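Long-range contacts in ribosomal-protein-S5-alanine N-acetyltransferase (Vibrio fischeri, PDB 3IGR), which probably transfers the acetyl group of acetyl-CoA to the N-terminal alanine of ribosomal protein uS5, as a member of the GNAT acetyltransferase family: residues Y10-I15 and F68-V73; A24-R29 and G100-S105; G82-S87 and R115-T120; I89-F94 and K126-H131; A135-R140 and I173-I178. One frame throughout, in Å; residues are numbered along the deposited sequence.

Contact 1: residues Y10-I15 and F68-V73; sequences YQVRLI and FYFVVV
Phe68 turns the edge of its ring to Leu14, whose CD2 lies 4.0 Å from Phe68 CB. At Tyr69 the backbone accepts an almost straight bond from Ile15 N (3.0 Å to Tyr69 O), and the side chains run side by side, Ile15 CG2 against Tyr69 CD2. Phe70 and Leu14 form a non-hydrogen-bonded antiparallel pair. Leu14 CD2 reaches back over the centre of the Phe70 ring, 3.8 Å from its centroid and 9° off the normal, a CH-pi contact. Val71 pairs with Arg13 through two backbone bonds, Val71 N to Arg13 O measuring 2.9 Å. A chi1 of 60° puts Arg13 CG between the backbone N and the carbonyl carbon. One face of the guanidinium lies over Val71 CG2 and Val73 CG2; NH1 bonds Leu14 O and is salt-bridged to Asp19. Val72 meets Val12 methyl to methyl, CG2 to CG2 at 4.3 Å. Val73 closes the pairing with two bonds to Gln11, the shorter from Val73 N to Gln11 O (2.8 Å). In the antiparallel N-terminal half of the GNAT sheet, strand 68-74 lies between strands 10-14 and 79-90, with helix 112-126 packed on Val12 and Val72 and helix 48-63 on Ile15.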
# COMPACT_ATOMS: atom_id res chain seq x y z
N TYR A 10 -17.84 3.37 -2.52
CA TYR A 10 -17.95 3.32 -1.06
C TYR A 10 -17.82 4.69 -0.40
O TYR A 10 -17.20 5.61 -0.95
CB TYR A 10 -16.89 2.38 -0.48
CG TYR A 10 -16.93 1.01 -1.09
CD1 TYR A 10 -17.90 0.08 -0.69
CD2 TYR A 10 -16.04 0.63 -2.09
CE1 TYR A 10 -17.96 -1.18 -1.25
CE2 TYR A 10 -16.10 -0.65 -2.67
CZ TYR A 10 -17.06 -1.54 -2.24
OH TYR A 10 -17.15 -2.81 -2.77
N GLN A 11 -18.44 4.82 0.78
CA GLN A 11 -18.33 6.02 1.61
C GLN A 11 -18.06 5.60 3.06
O GLN A 11 -18.75 4.73 3.58
CB GLN A 11 -19.62 6.85 1.56
CG GLN A 11 -19.60 8.03 2.54
CD GLN A 11 -20.89 8.83 2.53
OE1 GLN A 11 -21.91 8.40 1.98
NE2 GLN A 11 -20.85 10.01 3.15
N VAL A 12 -17.05 6.21 3.67
CA VAL A 12 -16.73 6.01 5.08
C VAL A 12 -17.12 7.31 5.77
O VAL A 12 -16.64 8.39 5.40
CB VAL A 12 -15.23 5.71 5.33
CG1 VAL A 12 -14.97 5.33 6.79
CG2 VAL A 12 -14.75 4.61 4.40
N ARG A 13 -17.99 7.20 6.77
CA ARG A 13 -18.52 8.38 7.43
C ARG A 13 -18.89 7.99 8.84
O ARG A 13 -18.93 6.81 9.16
CB ARG A 13 -19.74 8.94 6.68
CG ARG A 13 -20.92 7.98 6.54
CD ARG A 13 -22.21 8.77 6.30
NE ARG A 13 -23.36 7.92 5.99
CZ ARG A 13 -24.08 7.24 6.89
NH1 ARG A 13 -23.78 7.28 8.19
NH2 ARG A 13 -25.11 6.51 6.48
N LEU A 14 -19.13 8.99 9.68
CA LEU A 14 -19.59 8.71 11.04
C LEU A 14 -21.01 8.17 10.99
O LEU A 14 -21.82 8.59 10.17
CB LEU A 14 -19.50 9.97 11.91
CG LEU A 14 -18.08 10.39 12.31
CD1 LEU A 14 -18.09 11.74 13.05
CD2 LEU A 14 -17.38 9.33 13.16
N ILE A 15 -21.29 7.20 11.86
CA ILE A 15 -22.62 6.63 11.98
C ILE A 15 -23.59 7.67 12.54
O ILE A 15 -23.19 8.57 13.29
CB ILE A 15 -22.57 5.32 12.83
CG1 ILE A 15 -23.78 4.42 12.55
CG2 ILE A 15 -22.36 5.62 14.33
CD1 ILE A 15 -23.74 3.09 13.27
N PHE A 68 -15.46 7.71 18.01
CA PHE A 68 -15.73 7.93 16.59
C PHE A 68 -16.03 6.57 15.98
O PHE A 68 -15.14 5.71 15.81
CB PHE A 68 -14.53 8.63 15.91
CG PHE A 68 -14.13 9.92 16.59
CD1 PHE A 68 -14.77 11.13 16.29
CD2 PHE A 68 -13.14 9.94 17.56
CE1 PHE A 68 -14.42 12.31 16.93
CE2 PHE A 68 -12.78 11.12 18.22
CZ PHE A 68 -13.43 12.30 17.91
N TYR A 69 -17.31 6.34 15.73
CA TYR A 69 -17.73 5.06 15.21
C TYR A 69 -18.05 5.28 13.74
O TYR A 69 -19.04 5.94 13.43
CB TYR A 69 -18.94 4.53 15.99
CG TYR A 69 -19.26 3.09 15.72
CD1 TYR A 69 -19.07 2.13 16.71
CD2 TYR A 69 -19.74 2.67 14.47
CE1 TYR A 69 -19.36 0.79 16.47
CE2 TYR A 69 -20.04 1.34 14.22
CZ TYR A 69 -19.85 0.41 15.23
OH TYR A 69 -20.14 -0.92 15.00
N PHE A 70 -17.20 4.77 12.86
CA PHE A 70 -17.42 4.92 11.42
C PHE A 70 -18.10 3.71 10.81
O PHE A 70 -17.86 2.57 11.23
CB PHE A 70 -16.10 5.09 10.68
CG PHE A 70 -15.41 6.39 10.94
CD1 PHE A 70 -15.61 7.48 10.08
CD2 PHE A 70 -14.51 6.51 12.00
CE1 PHE A 70 -14.94 8.68 10.29
CE2 PHE A 70 -13.85 7.72 12.24
CZ PHE A 70 -14.05 8.80 11.37
N VAL A 71 -18.93 3.95 9.80
CA VAL A 71 -19.46 2.86 8.96
C VAL A 71 -18.94 2.98 7.52
O VAL A 71 -18.61 4.08 7.04
CB VAL A 71 -21.01 2.79 8.96
CG1 VAL A 71 -21.52 2.33 10.34
CG2 VAL A 71 -21.65 4.12 8.55
N VAL A 72 -18.82 1.83 6.85
CA VAL A 72 -18.47 1.80 5.44
C VAL A 72 -19.77 1.47 4.68
O VAL A 72 -20.42 0.46 4.95
CB VAL A 72 -17.42 0.73 5.13
CG1 VAL A 72 -17.07 0.78 3.63
CG2 VAL A 72 -16.17 0.91 5.99
N VAL A 73 -20.13 2.34 3.74
CA VAL A 73 -21.38 2.18 3.00
C VAL A 73 -21.09 1.83 1.56
O VAL A 73 -20.28 2.49 0.91
CB VAL A 73 -22.23 3.47 3.06
CG1 VAL A 73 -23.50 3.34 2.14
CG2 VAL A 73 -22.63 3.78 4.49

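Contact 2: residues A24-R29 and G100-S105; sequences ANYFMR and GYSLDS
Tyr26 and Ser102 share a short hydroxyl-hydroxyl hydrogen bond, 2.6 Å between Tyr26 OH and Ser102 OG, where helix 20-29 packs against the sheet of the GNAT fold. Tyr26 CG is anti to the backbone N (chi1 166°). The phenol hydroxyl reaches the strand, and the serine oxygen lies in the plane of the ring, at the edge. Ser102 OG is bonded to Thr83 OG1 as well, so three hydroxyls of helix and sheet are linked in a row.

The charged interaction is a salt bridge in which Arg29 directs two nitrogens at a single carboxylate oxygen. Arg29 NE lies 2.9 Å from Asp104 OD1 and approaches on the syn side, though the bond is bent, 130° at the hydrogen; Arg29 NH2 adds a weak bond of 3.1 Å to Asp104 OD1. The guanidinium and carboxylate planes are 30° apart. Arg29 NH2 has a further partner in Ile80 O, while Asn30 ND2 bonds OD1 and Glu106 N bonds OD2.

Apolar packing is slight: Tyr26 CE1 approaches Asp104 CB at 4.0 Å. The helix is therefore joined to the end of the strand and the loop after it mainly by polar groups, and with Arg29 and two further N-H donors around it the buried Asp104 carboxylate is probably kept ionised.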
# COMPACT_ATOMS: atom_id res chain seq x y z
N ALA A 24 -28.00 -2.53 12.27
CA ALA A 24 -28.56 -3.75 12.84
C ALA A 24 -28.51 -4.89 11.81
O ALA A 24 -28.02 -5.98 12.12
CB ALA A 24 -30.02 -3.52 13.30
N ASN A 25 -29.02 -4.62 10.60
CA ASN A 25 -29.01 -5.59 9.51
C ASN A 25 -27.61 -6.11 9.23
O ASN A 25 -27.42 -7.29 8.99
CB ASN A 25 -29.61 -5.00 8.23
CG ASN A 25 -31.09 -4.76 8.34
OD1 ASN A 25 -31.75 -5.25 9.25
ND2 ASN A 25 -31.63 -4.00 7.40
N TYR A 26 -26.63 -5.21 9.28
CA TYR A 26 -25.24 -5.57 9.02
C TYR A 26 -24.72 -6.60 10.02
O TYR A 26 -24.06 -7.56 9.63
CB TYR A 26 -24.34 -4.33 9.00
CG TYR A 26 -22.87 -4.66 9.07
CD1 TYR A 26 -22.16 -5.06 7.94
CD2 TYR A 26 -22.17 -4.57 10.28
CE1 TYR A 26 -20.83 -5.38 8.01
CE2 TYR A 26 -20.83 -4.88 10.36
CZ TYR A 26 -20.16 -5.28 9.22
OH TYR A 26 -18.82 -5.58 9.29
N PHE A 27 -24.99 -6.41 11.31
CA PHE A 27 -24.46 -7.34 12.30
C PHE A 27 -25.27 -8.61 12.30
O PHE A 27 -24.74 -9.70 12.51
CB PHE A 27 -24.36 -6.70 13.69
CG PHE A 27 -23.19 -5.75 13.83
CD1 PHE A 27 -21.89 -6.23 13.76
CD2 PHE A 27 -23.39 -4.38 13.99
CE1 PHE A 27 -20.79 -5.37 13.87
CE2 PHE A 27 -22.30 -3.51 14.09
CZ PHE A 27 -21.00 -4.01 14.03
N MSE A 28 -26.55 -8.48 12.00
CA MSE A 28 -27.42 -9.64 11.94
C MSE A 28 -27.05 -10.49 10.72
O MSE A 28 -27.08 -11.71 10.79
CB MSE A 28 -28.86 -9.16 11.95
CG MSE A 28 -29.84 -10.08 11.36
SE MSE A 28 -31.61 -9.42 11.77
CE MSE A 28 -31.39 -7.50 11.45
N ARG A 29 -26.67 -9.82 9.63
CA ARG A 29 -26.21 -10.47 8.40
C ARG A 29 -24.90 -11.24 8.61
O ARG A 29 -24.74 -12.36 8.12
CB ARG A 29 -26.04 -9.42 7.29
CG ARG A 29 -25.78 -9.95 5.88
CD ARG A 29 -26.18 -8.93 4.78
NE ARG A 29 -25.16 -7.90 4.59
CZ ARG A 29 -25.25 -6.63 5.00
NH1 ARG A 29 -26.34 -6.18 5.61
NH2 ARG A 29 -24.25 -5.80 4.77
N GLY A 100 -11.04 -0.82 16.32
CA GLY A 100 -11.60 -2.16 16.02
C GLY A 100 -12.39 -2.04 14.72
O GLY A 100 -13.02 -1.01 14.48
N TYR A 101 -12.37 -3.07 13.89
CA TYR A 101 -13.04 -2.97 12.57
C TYR A 101 -13.62 -4.31 12.16
O TYR A 101 -13.21 -5.36 12.65
CB TYR A 101 -12.07 -2.47 11.47
CG TYR A 101 -10.72 -3.13 11.54
CD1 TYR A 101 -9.67 -2.50 12.19
CD2 TYR A 101 -10.50 -4.40 10.99
CE1 TYR A 101 -8.44 -3.10 12.30
CE2 TYR A 101 -9.27 -5.01 11.07
CZ TYR A 101 -8.24 -4.35 11.73
OH TYR A 101 -7.01 -4.91 11.86
N SER A 102 -14.56 -4.25 11.22
CA SER A 102 -15.14 -5.45 10.65
C SER A 102 -15.57 -5.15 9.23
O SER A 102 -15.77 -3.98 8.85
CB SER A 102 -16.33 -5.95 11.50
OG SER A 102 -17.41 -5.03 11.44
N LEU A 103 -15.71 -6.22 8.45
CA LEU A 103 -16.15 -6.15 7.07
C LEU A 103 -17.11 -7.29 6.78
O LEU A 103 -16.92 -8.41 7.27
CB LEU A 103 -14.95 -6.23 6.12
CG LEU A 103 -15.18 -5.91 4.63
CD1 LEU A 103 -15.57 -4.47 4.44
CD2 LEU A 103 -13.91 -6.21 3.86
N ASP A 104 -18.14 -6.98 6.00
CA ASP A 104 -19.08 -7.96 5.49
C ASP A 104 -18.33 -9.09 4.78
O ASP A 104 -17.39 -8.82 4.05
CB ASP A 104 -20.06 -7.28 4.55
CG ASP A 104 -21.19 -8.19 4.14
OD1 ASP A 104 -22.26 -8.13 4.79
OD2 ASP A 104 -21.01 -8.99 3.20
N SER A 105 -18.73 -10.34 5.00
CA SER A 105 -17.98 -11.49 4.45
C SER A 105 -18.03 -11.61 2.92
O SER A 105 -17.15 -12.20 2.31
CB SER A 105 -18.40 -12.82 5.10
OG SER A 105 -19.71 -13.17 4.72

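Contact 3: residues G82-S87 and R115-T120; sequences GTVSYS and RAVNVT
Val84 and Tyr86, two residues apart on strand 79-90, both point at helix 112-126 but meet it differently. Val84 comes in with its two methyls spread over one turn: CG2 is 4.0 Å from Ala116 CB and equally far from Val117 CG2, the two valines crossing at about a right angle. Its other methyl leans toward Thr120, with Val84 CG1 3.6 Å from Thr120 OG1. Tyr86 has CG anti to the carbonyl carbon (chi1 -62°), and its ring reaches the helix edge first. Thr120 OG1 lies in the ring plane at the hydroxyl end, and Tyr86 CE2 packs on Thr120 CB at 3.6 Å. Tyr86 OH lies 2.6 Å from Thr120 OG1, consistent with a hydrogen bond donated by the phenol, though that hydroxyl's place is doubtful. The axes of the two short segments come within 8.9 Å at an angle of 31°: the helix lies roughly along the strand, packed on one face of the GNAT sheet by aliphatic and aromatic side chains. Strands 68-74 and 96-103 flank strand 79-90; Ala116 and Thr120 also rest on the former, through Val72 and Phe70, and Val84 and Tyr86 touch Val99 of the latter.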
# COMPACT_ATOMS: atom_id res chain seq x y z
N GLY A 82 -19.34 -2.52 6.56
CA GLY A 82 -18.14 -2.49 7.41
C GLY A 82 -18.23 -1.41 8.46
O GLY A 82 -19.09 -0.53 8.39
N THR A 83 -17.33 -1.50 9.45
CA THR A 83 -17.27 -0.55 10.54
C THR A 83 -15.80 -0.33 10.90
O THR A 83 -14.96 -1.21 10.71
CB THR A 83 -18.00 -1.08 11.83
OG1 THR A 83 -17.36 -2.28 12.26
CG2 THR A 83 -19.49 -1.35 11.59
N VAL A 84 -15.50 0.86 11.39
CA VAL A 84 -14.17 1.14 11.95
C VAL A 84 -14.47 1.97 13.17
O VAL A 84 -15.02 3.07 13.05
CB VAL A 84 -13.22 1.92 10.98
CG1 VAL A 84 -11.83 2.08 11.58
CG2 VAL A 84 -13.07 1.17 9.63
N SER A 85 -14.16 1.43 14.35
CA SER A 85 -14.57 2.07 15.60
C SER A 85 -13.36 2.49 16.40
O SER A 85 -12.52 1.66 16.74
CB SER A 85 -15.42 1.11 16.42
OG SER A 85 -15.67 1.65 17.71
N TYR A 86 -13.27 3.79 16.71
CA TYR A 86 -12.21 4.31 17.59
C TYR A 86 -12.84 4.56 18.95
O TYR A 86 -13.77 5.36 19.08
CB TYR A 86 -11.58 5.59 17.02
CG TYR A 86 -10.92 5.33 15.69
CD1 TYR A 86 -9.60 4.91 15.62
CD2 TYR A 86 -11.65 5.44 14.49
CE1 TYR A 86 -9.00 4.65 14.40
CE2 TYR A 86 -11.05 5.17 13.26
CZ TYR A 86 -9.72 4.77 13.23
OH TYR A 86 -9.13 4.48 12.05
N SER A 87 -12.35 3.83 19.95
CA SER A 87 -12.92 3.84 21.29
C SER A 87 -11.81 3.90 22.32
O SER A 87 -10.62 3.79 21.98
CB SER A 87 -13.72 2.57 21.51
OG SER A 87 -12.85 1.44 21.44
N ARG A 115 -8.27 0.37 3.16
CA ARG A 115 -8.58 1.76 2.80
C ARG A 115 -9.42 2.48 3.84
O ARG A 115 -9.14 3.64 4.16
CB ARG A 115 -9.29 1.86 1.43
CG ARG A 115 -8.52 1.31 0.23
CD ARG A 115 -9.23 1.67 -1.11
NE ARG A 115 -9.05 3.09 -1.47
CZ ARG A 115 -9.26 3.60 -2.69
NH1 ARG A 115 -9.68 2.84 -3.68
NH2 ARG A 115 -9.05 4.89 -2.92
N ALA A 116 -10.46 1.81 4.35
CA ALA A 116 -11.34 2.39 5.37
C ALA A 116 -10.58 2.77 6.65
O ALA A 116 -10.75 3.86 7.20
CB ALA A 116 -12.52 1.44 5.69
N VAL A 117 -9.71 1.86 7.10
CA VAL A 117 -8.93 2.07 8.32
C VAL A 117 -7.84 3.11 8.08
O VAL A 117 -7.60 3.96 8.93
CB VAL A 117 -8.29 0.77 8.84
CG1 VAL A 117 -7.38 1.04 10.03
CG2 VAL A 117 -9.35 -0.27 9.24
N ASN A 118 -7.17 3.05 6.92
CA ASN A 118 -6.12 4.02 6.59
C ASN A 118 -6.61 5.46 6.59
O ASN A 118 -5.93 6.36 7.09
CB ASN A 118 -5.52 3.73 5.22
CG ASN A 118 -4.21 4.45 5.01
OD1 ASN A 118 -3.65 5.03 5.93
ND2 ASN A 118 -3.70 4.41 3.78
N VAL A 119 -7.78 5.67 5.99
CA VAL A 119 -8.26 7.02 5.78
C VAL A 119 -8.75 7.60 7.12
O VAL A 119 -8.55 8.78 7.40
CB VAL A 119 -9.29 7.09 4.64
CG1 VAL A 119 -10.68 6.57 5.08
CG2 VAL A 119 -9.34 8.48 4.08
N THR A 120 -9.34 6.75 7.95
CA THR A 120 -9.78 7.18 9.27
C THR A 120 -8.64 7.32 10.29
O THR A 120 -8.68 8.23 11.11
CB THR A 120 -10.90 6.29 9.81
OG1 THR A 120 -10.45 4.93 9.86
CG2 THR A 120 -12.11 6.41 8.91

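Contact 4: residues I89-F94 and K126-H131; sequences ITRFPF and KAQNLH
The turn that joins strands 79-90 and 96-103 meets the loop leaving helix 112-126 here, and its chief link is the grip of Arg91 on Gln128. The arginine binds end-on with two nitrogens, one to each of two oxygens. Arg91 NH1 donates to the backbone Gln128 O at 2.9 Å, the oxygen lying in the guanidinium plane, and Arg91 NH2 donates to the side-chain Gln128 OE1, also at 2.9 Å but somewhat tilted from that plane. The guanidinium and the amide are turned 54° against each other. A bend in the arginine chain (chi2 -58°) sets CD on its way to the loop. Arg91 NH1 bonds a water as well (2.8 Å), which passes the link on to Asn129 O, 2.7 Å from the water oxygen; Asn129, where the chain past the helix first leaves helical backbone angles, has positive phi. Leu130 CD2 covers one face of the guanidinium, 3.9 Å from Arg91 NH1, and also packs against Ile89 CG2 at 4.3 Å. Asn65 joins both partners: its O accepts from Arg91 NH2 and its OD1 from Gln128 NE2. The arginine of a beta-hairpin turn, bound to carbonyl groups beyond a helix, thus ties the 79-90/96-103 hairpin to the loop by which the beta-alpha-beta crossover of the GNAT fold, from strand 96-103 through helix 112-126, enters strand 132-137.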
# COMPACT_ATOMS: atom_id res chain seq x y z
N ILE A 89 -10.78 6.35 24.01
CA ILE A 89 -9.93 7.48 23.70
C ILE A 89 -9.54 8.23 24.98
O ILE A 89 -10.40 8.55 25.80
CB ILE A 89 -10.62 8.40 22.70
CG1 ILE A 89 -10.72 7.70 21.33
CG2 ILE A 89 -9.89 9.74 22.59
CD1 ILE A 89 -11.47 8.50 20.28
N THR A 90 -8.24 8.48 25.14
CA THR A 90 -7.73 9.27 26.25
C THR A 90 -6.92 10.43 25.68
O THR A 90 -6.18 10.26 24.71
CB THR A 90 -6.83 8.42 27.17
OG1 THR A 90 -7.56 7.27 27.60
CG2 THR A 90 -6.38 9.19 28.41
N ARG A 91 -7.08 11.61 26.27
CA ARG A 91 -6.32 12.77 25.88
C ARG A 91 -5.11 12.80 26.80
O ARG A 91 -4.54 11.74 27.05
CB ARG A 91 -7.20 14.03 25.94
CG ARG A 91 -8.44 13.90 25.05
CD ARG A 91 -8.01 13.65 23.59
NE ARG A 91 -9.16 13.50 22.70
CZ ARG A 91 -9.13 13.65 21.37
NH1 ARG A 91 -7.99 13.96 20.74
NH2 ARG A 91 -10.25 13.50 20.68
N PHE A 92 -4.67 13.97 27.27
CA PHE A 92 -3.52 14.01 28.17
C PHE A 92 -3.72 12.94 29.27
O PHE A 92 -4.81 12.86 29.83
CB PHE A 92 -3.33 15.40 28.80
CG PHE A 92 -2.23 15.45 29.83
CD1 PHE A 92 -0.90 15.63 29.45
CD2 PHE A 92 -2.53 15.29 31.19
CE1 PHE A 92 0.14 15.66 30.43
CE2 PHE A 92 -1.50 15.33 32.17
CZ PHE A 92 -0.17 15.50 31.78
N PRO A 93 -2.68 12.16 29.60
CA PRO A 93 -1.30 12.21 29.13
C PRO A 93 -0.97 11.11 28.12
O PRO A 93 0.22 10.83 27.91
CB PRO A 93 -0.51 11.95 30.41
CG PRO A 93 -1.38 10.89 31.12
CD PRO A 93 -2.81 11.30 30.81
N PHE A 94 -2.01 10.51 27.52
CA PHE A 94 -1.88 9.34 26.65
C PHE A 94 -2.07 9.70 25.18
O PHE A 94 -1.31 9.24 24.31
CB PHE A 94 -2.94 8.29 27.00
CG PHE A 94 -2.68 7.54 28.29
CD1 PHE A 94 -1.99 6.35 28.28
CD2 PHE A 94 -3.21 8.01 29.49
CE1 PHE A 94 -1.79 5.63 29.47
CE2 PHE A 94 -3.01 7.31 30.68
CZ PHE A 94 -2.30 6.12 30.67
N LYS A 126 -4.43 13.54 12.16
CA LYS A 126 -4.37 14.89 11.63
C LYS A 126 -5.45 15.80 12.19
O LYS A 126 -5.15 16.88 12.64
CB LYS A 126 -4.36 14.90 10.09
CG LYS A 126 -3.05 14.33 9.51
CD LYS A 126 -3.03 14.26 7.97
CE LYS A 126 -1.67 13.73 7.49
NZ LYS A 126 -1.73 12.99 6.19
N ALA A 127 -6.71 15.37 12.17
CA ALA A 127 -7.81 16.21 12.66
C ALA A 127 -8.07 16.03 14.15
O ALA A 127 -8.51 16.97 14.80
CB ALA A 127 -9.07 15.98 11.88
N GLN A 128 -7.84 14.85 14.70
CA GLN A 128 -8.05 14.65 16.14
C GLN A 128 -6.77 14.68 16.97
O GLN A 128 -6.83 14.55 18.18
CB GLN A 128 -8.86 13.39 16.45
CG GLN A 128 -10.32 13.45 16.01
CD GLN A 128 -11.17 14.40 16.84
OE1 GLN A 128 -10.94 14.57 18.02
NE2 GLN A 128 -12.16 15.01 16.21
N ASN A 129 -5.62 14.87 16.33
CA ASN A 129 -4.34 14.97 17.05
C ASN A 129 -4.12 13.83 18.06
O ASN A 129 -3.69 14.05 19.19
CB ASN A 129 -4.19 16.36 17.71
CG ASN A 129 -2.75 16.66 18.13
OD1 ASN A 129 -1.80 16.39 17.37
ND2 ASN A 129 -2.58 17.22 19.34
N LEU A 130 -4.45 12.59 17.67
CA LEU A 130 -4.06 11.46 18.51
C LEU A 130 -2.58 11.22 18.32
O LEU A 130 -2.04 11.46 17.23
CB LEU A 130 -4.87 10.20 18.18
CG LEU A 130 -6.30 10.14 18.71
CD1 LEU A 130 -6.83 8.73 18.49
CD2 LEU A 130 -6.35 10.48 20.19
N HIS A 131 -1.92 10.77 19.37
CA HIS A 131 -0.51 10.39 19.31
C HIS A 131 -0.32 8.92 18.92
O HIS A 131 0.67 8.57 18.28
CB HIS A 131 0.17 10.65 20.66
CG HIS A 131 1.59 10.18 20.74
ND1 HIS A 131 2.59 10.72 19.96
CD2 HIS A 131 2.18 9.24 21.51
CE1 HIS A 131 3.74 10.12 20.25
NE2 HIS A 131 3.51 9.22 21.19
O HOH W 1 -5.31 14.21 21.40

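Contact 5: residues A135-R140 and I173-I178; sequences AAYIPR and ILTSKI
Tyr137 CG sits between its own backbone N and carbonyl carbon (chi1 68°), and the ring lies alongside Ile173; Thr175 likewise holds OG1 between N and carbonyl carbon (chi1 77°), facing Ala135. One face of the Tyr137 ring receives Ile173 CB, 3.8 Å from the centroid and shifted toward the rim, a CH-pi contact. Thr175 CG2 meets the edge of the same ring, 3.6 Å from Tyr137 CE2. Pro139 CG extends the apolar patch to Ile173 CD1 (4.1 Å), while helix 142-150 packs on Ala135 and Tyr137. Beneath these side chains the antiparallel backbones of the GNAT sheet pair Tyr137 with Ile173 and Ala135 with Thr175. Ala135 O takes two donors from one residue: Thr175 N at 2.8 Å, close to the C=O direction, and Thr175 OG1 at 3.0 Å, 52° above the carbonyl plane. The hydroxyl of the buried threonine thus spends its proton on the neighbouring strand and is satisfied there, adding a side-chain bond to the regular pairing.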
# COMPACT_ATOMS: atom_id res chain seq x y z
N ALA A 135 -4.17 -1.43 18.20
CA ALA A 135 -4.97 -2.51 17.61
C ALA A 135 -4.41 -3.82 18.14
O ALA A 135 -3.20 -3.92 18.38
CB ALA A 135 -4.89 -2.49 16.09
N ALA A 136 -5.30 -4.79 18.35
CA ALA A 136 -4.94 -6.11 18.86
C ALA A 136 -5.70 -7.16 18.04
O ALA A 136 -6.88 -6.98 17.74
CB ALA A 136 -5.33 -6.22 20.31
N TYR A 137 -5.04 -8.25 17.70
CA TYR A 137 -5.64 -9.27 16.84
C TYR A 137 -5.21 -10.67 17.26
O TYR A 137 -4.08 -10.87 17.74
CB TYR A 137 -5.30 -9.01 15.37
CG TYR A 137 -3.85 -9.20 14.98
CD1 TYR A 137 -3.40 -10.43 14.48
CD2 TYR A 137 -2.93 -8.14 15.07
CE1 TYR A 137 -2.07 -10.61 14.09
CE2 TYR A 137 -1.59 -8.31 14.68
CZ TYR A 137 -1.18 -9.54 14.20
OH TYR A 137 0.13 -9.72 13.84
N ILE A 138 -6.12 -11.63 17.08
CA ILE A 138 -5.81 -13.03 17.34
C ILE A 138 -4.78 -13.48 16.27
O ILE A 138 -4.99 -13.25 15.08
CB ILE A 138 -7.09 -13.91 17.29
CG1 ILE A 138 -8.08 -13.52 18.40
CG2 ILE A 138 -6.73 -15.42 17.38
CD1 ILE A 138 -9.56 -13.88 18.10
N PRO A 139 -3.67 -14.13 16.69
CA PRO A 139 -2.62 -14.42 15.71
C PRO A 139 -3.10 -15.16 14.46
O PRO A 139 -2.56 -14.93 13.39
CB PRO A 139 -1.62 -15.30 16.49
CG PRO A 139 -1.84 -14.96 17.91
CD PRO A 139 -3.31 -14.58 18.04
N ARG A 140 -4.11 -16.03 14.57
CA ARG A 140 -4.52 -16.79 13.39
C ARG A 140 -5.47 -16.00 12.47
O ARG A 140 -5.86 -16.49 11.42
CB ARG A 140 -5.06 -18.18 13.76
CG ARG A 140 -6.43 -18.19 14.37
CD ARG A 140 -6.78 -19.56 14.97
NE ARG A 140 -8.09 -19.50 15.60
CZ ARG A 140 -8.33 -19.11 16.85
NH1 ARG A 140 -7.35 -18.74 17.67
NH2 ARG A 140 -9.58 -19.09 17.29
N ILE A 173 -2.04 -10.42 19.55
CA ILE A 173 -0.87 -9.61 19.25
C ILE A 173 -1.20 -8.16 19.53
O ILE A 173 -2.26 -7.68 19.13
CB ILE A 173 -0.44 -9.77 17.76
CG1 ILE A 173 -0.21 -11.25 17.40
CG2 ILE A 173 0.80 -8.94 17.47
CD1 ILE A 173 0.88 -11.95 18.20
N LEU A 174 -0.33 -7.46 20.23
CA LEU A 174 -0.56 -6.03 20.48
C LEU A 174 0.25 -5.23 19.46
O LEU A 174 1.44 -5.48 19.26
CB LEU A 174 -0.15 -5.63 21.91
CG LEU A 174 -0.63 -6.55 23.05
CD1 LEU A 174 0.09 -6.25 24.34
CD2 LEU A 174 -2.13 -6.44 23.21
N THR A 175 -0.41 -4.29 18.81
CA THR A 175 0.25 -3.46 17.81
C THR A 175 -0.14 -2.00 17.98
O THR A 175 -1.17 -1.68 18.61
CB THR A 175 -0.08 -3.91 16.35
OG1 THR A 175 -1.40 -3.48 15.98
CG2 THR A 175 0.03 -5.41 16.19
N SER A 176 0.67 -1.10 17.42
CA SER A 176 0.29 0.30 17.46
C SER A 176 0.86 1.07 16.28
O SER A 176 1.80 0.62 15.62
CB SER A 176 0.75 0.95 18.77
OG SER A 176 2.14 1.16 18.71
N LYS A 177 0.26 2.21 16.00
CA LYS A 177 0.84 3.18 15.10
C LYS A 177 0.93 4.51 15.85
O LYS A 177 -0.03 4.92 16.50
CB LYS A 177 -0.04 3.33 13.86
CG LYS A 177 0.65 4.08 12.72
CD LYS A 177 -0.22 4.11 11.47
CE LYS A 177 0.55 4.79 10.34
NZ LYS A 177 -0.10 4.57 9.02
N ILE A 178 2.10 5.16 15.74
CA ILE A 178 2.43 6.38 16.49
C ILE A 178 2.54 7.52 15.49
O ILE A 178 3.20 7.41 14.46
CB ILE A 178 3.78 6.19 17.29
CG1 ILE A 178 3.57 5.20 18.46
CG2 ILE A 178 4.32 7.52 17.81
CD1 ILE A 178 4.88 4.59 19.02

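All five contacts belong to the one mixed sheet of the GNAT fold and its helices. Contacts 1 and 3 are in series, with centres 8 Å apart, joined through the neighbouring strands 68-74 and 79-90; contact 2 crosses both along the chain and adds strand 96-103 with helix 20-29. Contact 4 shares strand 79-90 with contact 3 and touches contact 1 through Phe68; its loop leads into strand 132-137 of contact 5. Contact 5 comes last, its centre about 22 Å from that of contact 1. Strands 96-103 and 132-137 run parallel, the neighbours between which GNAT enzymes generally bind acetyl-CoA; contacts 1 to 3 lie on the side of the former, contact 5 on that of the latter.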